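Local structure of variant surface glycoprotein MITAT 1.1 (Trypanosoma brucei brucei, 5LY9) at residues A[33-38]-A[262-267]. The protein forms a dense coat on the surface of the parasite, antigenically distinct versions of which let the trypanosome evade the host immune response. Residues are numbered along the deposited sequence; the frame is centred on the assembly and turned at random.
With NAG (2-acetamido-2-deoxy-beta-D-glucopyranose), chain C.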
loop_
_atom_site.group_PDB
_atom_site.type_symbol
_atom_site.label_atom_id
_atom_site.label_comp_id
_atom_site.label_asym_id
_atom_site.label_seq_id
_atom_site.Cartn_x
_atom_site.Cartn_y
_atom_site.Cartn_z
ATOM N N GLN A 33 -6.367 -6.951 0.759
ATOM C CA GLN A 33 -7.676 -7.376 0.379
ATOM C C GLN A 33 -8.282 -8.354 1.342
ATOM O O GLN A 33 -9.496 -8.284 1.605
ATOM C CB GLN A 33 -7.710 -7.965 -1.050
ATOM C CG GLN A 33 -7.406 -6.917 -2.142
ATOM C CD GLN A 33 -7.232 -7.493 -3.536
ATOM O OE1 GLN A 33 -6.672 -8.573 -3.676
ATOM N NE2 GLN A 33 -7.760 -6.833 -4.533
ATOM N N GLU A 34 -7.484 -9.255 1.877
ATOM C CA GLU A 34 -7.958 -10.230 2.866
ATOM C C GLU A 34 -8.256 -9.532 4.192
ATOM O O GLU A 34 -9.233 -9.888 4.837
ATOM C CB GLU A 34 -6.924 -11.330 3.069
ATOM C CG GLU A 34 -6.963 -12.339 1.900
ATOM C CD GLU A 34 -8.368 -12.937 1.773
ATOM O OE1 GLU A 34 -8.924 -13.484 2.791
ATOM O OE2 GLU A 34 -8.982 -12.727 0.694
ATOM N N VAL A 35 -7.450 -8.539 4.570
ATOM C CA VAL A 35 -7.772 -7.771 5.764
ATOM C C VAL A 35 -9.131 -7.097 5.591
ATOM O O VAL A 35 -10.001 -7.195 6.480
ATOM C CB VAL A 35 -6.718 -6.705 6.037
ATOM C CG1 VAL A 35 -7.241 -5.727 7.053
ATOM C CG2 VAL A 35 -5.394 -7.335 6.474
ATOM N N ILE A 36 -9.368 -6.449 4.448
ATOM C CA ILE A 36 -10.621 -5.759 4.219
ATOM C C ILE A 36 -11.798 -6.763 4.153
ATOM O O ILE A 36 -12.862 -6.550 4.735
ATOM C CB ILE A 36 -10.571 -4.891 2.970
ATOM C CG1 ILE A 36 -9.578 -3.752 3.124
ATOM C CG2 ILE A 36 -11.923 -4.347 2.696
ATOM C CD1 ILE A 36 -9.158 -3.080 1.807
ATOM N N SER A 37 -11.558 -7.907 3.471
ATOM C CA SER A 37 -12.526 -8.939 3.425
ATOM C C SER A 37 -12.954 -9.406 4.827
ATOM O O SER A 37 -14.133 -9.563 5.086
ATOM C CB SER A 37 -12.019 -10.122 2.604
ATOM O OG SER A 37 -12.961 -11.152 2.609
ATOM N N ASN A 38 -11.999 -9.626 5.698
ATOM C CA ASN A 38 -12.291 -9.975 7.100
ATOM C C ASN A 38 -13.106 -8.910 7.836
ATOM O O ASN A 38 -14.088 -9.224 8.529
ATOM C CB ASN A 38 -11.028 -10.281 7.896
ATOM C CG ASN A 38 -10.461 -11.664 7.619
ATOM O OD1 ASN A 38 -11.028 -12.471 6.848
ATOM N ND2 ASN A 38 -9.381 -11.962 8.286
ATOM N N LEU A 262 -4.937 -10.475 15.156
ATOM C CA LEU A 262 -5.962 -10.168 16.171
ATOM C C LEU A 262 -6.888 -9.038 15.772
ATOM O O LEU A 262 -8.139 -9.174 15.881
ATOM C CB LEU A 262 -5.256 -9.806 17.530
ATOM C CG LEU A 262 -4.528 -11.002 18.159
ATOM C CD1 LEU A 262 -3.747 -10.568 19.402
ATOM C CD2 LEU A 262 -5.503 -12.145 18.424
ATOM N N ALA A 263 -6.320 -7.981 15.213
ATOM C CA ALA A 263 -7.114 -6.831 14.810
ATOM C C ALA A 263 -8.228 -7.134 13.809
ATOM O O ALA A 263 -9.192 -6.383 13.745
ATOM C CB ALA A 263 -6.189 -5.679 14.283
ATOM N N TYR A 264 -8.084 -8.175 13.010
ATOM C CA TYR A 264 -8.933 -8.430 11.870
ATOM C C TYR A 264 -9.609 -9.788 11.896
ATOM O O TYR A 264 -10.184 -10.183 10.896
ATOM C CB TYR A 264 -8.125 -8.281 10.534
ATOM C CG TYR A 264 -7.223 -7.067 10.550
ATOM C CD1 TYR A 264 -7.737 -5.779 10.683
ATOM C CD2 TYR A 264 -5.818 -7.208 10.443
ATOM C CE1 TYR A 264 -6.877 -4.698 10.750
ATOM C CE2 TYR A 264 -4.977 -6.133 10.455
ATOM C CZ TYR A 264 -5.488 -4.845 10.620
ATOM O OH TYR A 264 -4.684 -3.750 10.689
ATOM N N THR A 265 -9.663 -10.409 13.091
ATOM C CA THR A 265 -10.275 -11.712 13.248
ATOM C C THR A 265 -11.094 -11.725 14.494
ATOM O O THR A 265 -10.934 -10.862 15.366
ATOM C CB THR A 265 -9.188 -12.821 13.386
ATOM O OG1 THR A 265 -8.200 -12.416 14.323
ATOM C CG2 THR A 265 -8.487 -13.046 12.067
ATOM N N ASN A 266 -12.008 -12.670 14.558
ATOM C CA ASN A 266 -12.784 -12.910 15.761
ATOM C C ASN A 266 -11.921 -13.355 16.921
ATOM O O ASN A 266 -10.906 -14.041 16.770
ATOM C CB ASN A 266 -13.853 -13.952 15.459
ATOM C CG ASN A 266 -15.005 -13.419 14.568
ATOM O OD1 ASN A 266 -15.601 -12.329 14.807
ATOM N ND2 ASN A 266 -15.384 -14.222 13.596
ATOM N N GLU A 267 -12.325 -12.958 18.117
ATOM C CA GLU A 267 -11.640 -13.379 19.349
ATOM C C GLU A 267 -11.923 -14.858 19.593
ATOM O O GLU A 267 -12.919 -15.404 19.121
ATOM C CB GLU A 267 -12.092 -12.507 20.509
ATOM C CG GLU A 267 -11.604 -11.081 20.256
ATOM C CD GLU A 267 -12.032 -10.011 21.289
ATOM O OE1 GLU A 267 -12.920 -10.285 22.133
ATOM O OE2 GLU A 267 -11.585 -8.860 21.105
HETATM C C1 NAG C . -16.479 -13.916 12.723
HETATM C C2 NAG C . -16.241 -14.181 11.244
HETATM C C3 NAG C . -17.486 -14.040 10.441
HETATM C C4 NAG C . -18.543 -14.967 11.056
HETATM C C5 NAG C . -18.738 -14.628 12.526
HETATM C C6 NAG C . -19.722 -15.533 13.281
HETATM C C7 NAG C . -14.022 -13.668 10.363
HETATM C C8 NAG C . -13.053 -12.642 9.842
HETATM N N2 NAG C . -15.239 -13.254 10.732
HETATM O O3 NAG C . -17.234 -14.445 9.102
HETATM O O4 NAG C . -19.760 -14.712 10.361
HETATM O O5 NAG C . -17.507 -14.791 13.182
HETATM O O6 NAG C . -19.400 -16.909 13.028
HETATM O O7 NAG C . -13.704 -14.830 10.473
#
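Asn-38, on helix 24-55, comes closest to Tyr-264, their CA atoms 6.0 Å apart where the loop 262-267 leaves a short 3-10 turn and passes beside the helix. One helical turn earlier, Val-35 lays a methyl on the tyrosine ring: CG1 sits 3.6 Å from the ring centroid and only 10° off its normal, a CH-pi contact over the face. A chi1 of 166° sets CG1 anti to the backbone N and directs it over the ring, while Val-35 CG2 lies 4.0 Å from Tyr-264 CD2. Ala-263 CB lies over the opposite face, and the two small aliphatic groups sandwich the buried ring. A branched valine suits the helix side, giving two methyls close to the backbone that fit a flat aromatic surface.

Asn-38 serves the loop backbone instead. Tyr-264 O lies close against its side chain, 3.1 Å from Asn-38 CB. Its ND2 makes a weak, bent bond to Tyr-264 O (3.3 Å, 124° at the hydrogen) and another weak one to Ala-259 O, so two backbone carbonyls share the amide of this buried residue. Thr-265 CG2 lies 4.0 Å from Asn-38 ND2, while Thr-265 OG1 hydrogen-bonds to Asp-261 O.

The N-acetylglucosamine linked to Asn-266 ND2 rests its acetyl methyl C8 against the Asn-38 amide, 3.6 Å from CG. Helix 62-114 adds Tyr-83 beside Val-35 and Phe-72 beside Asn-266. Here, in the A-type VSG N-terminal domain, a loop packs against the long helical coiled coil and carries an N-glycan that neighbours Lys-41, Ile-42, Ala-45 and Lys-48 farther along helix 24-55.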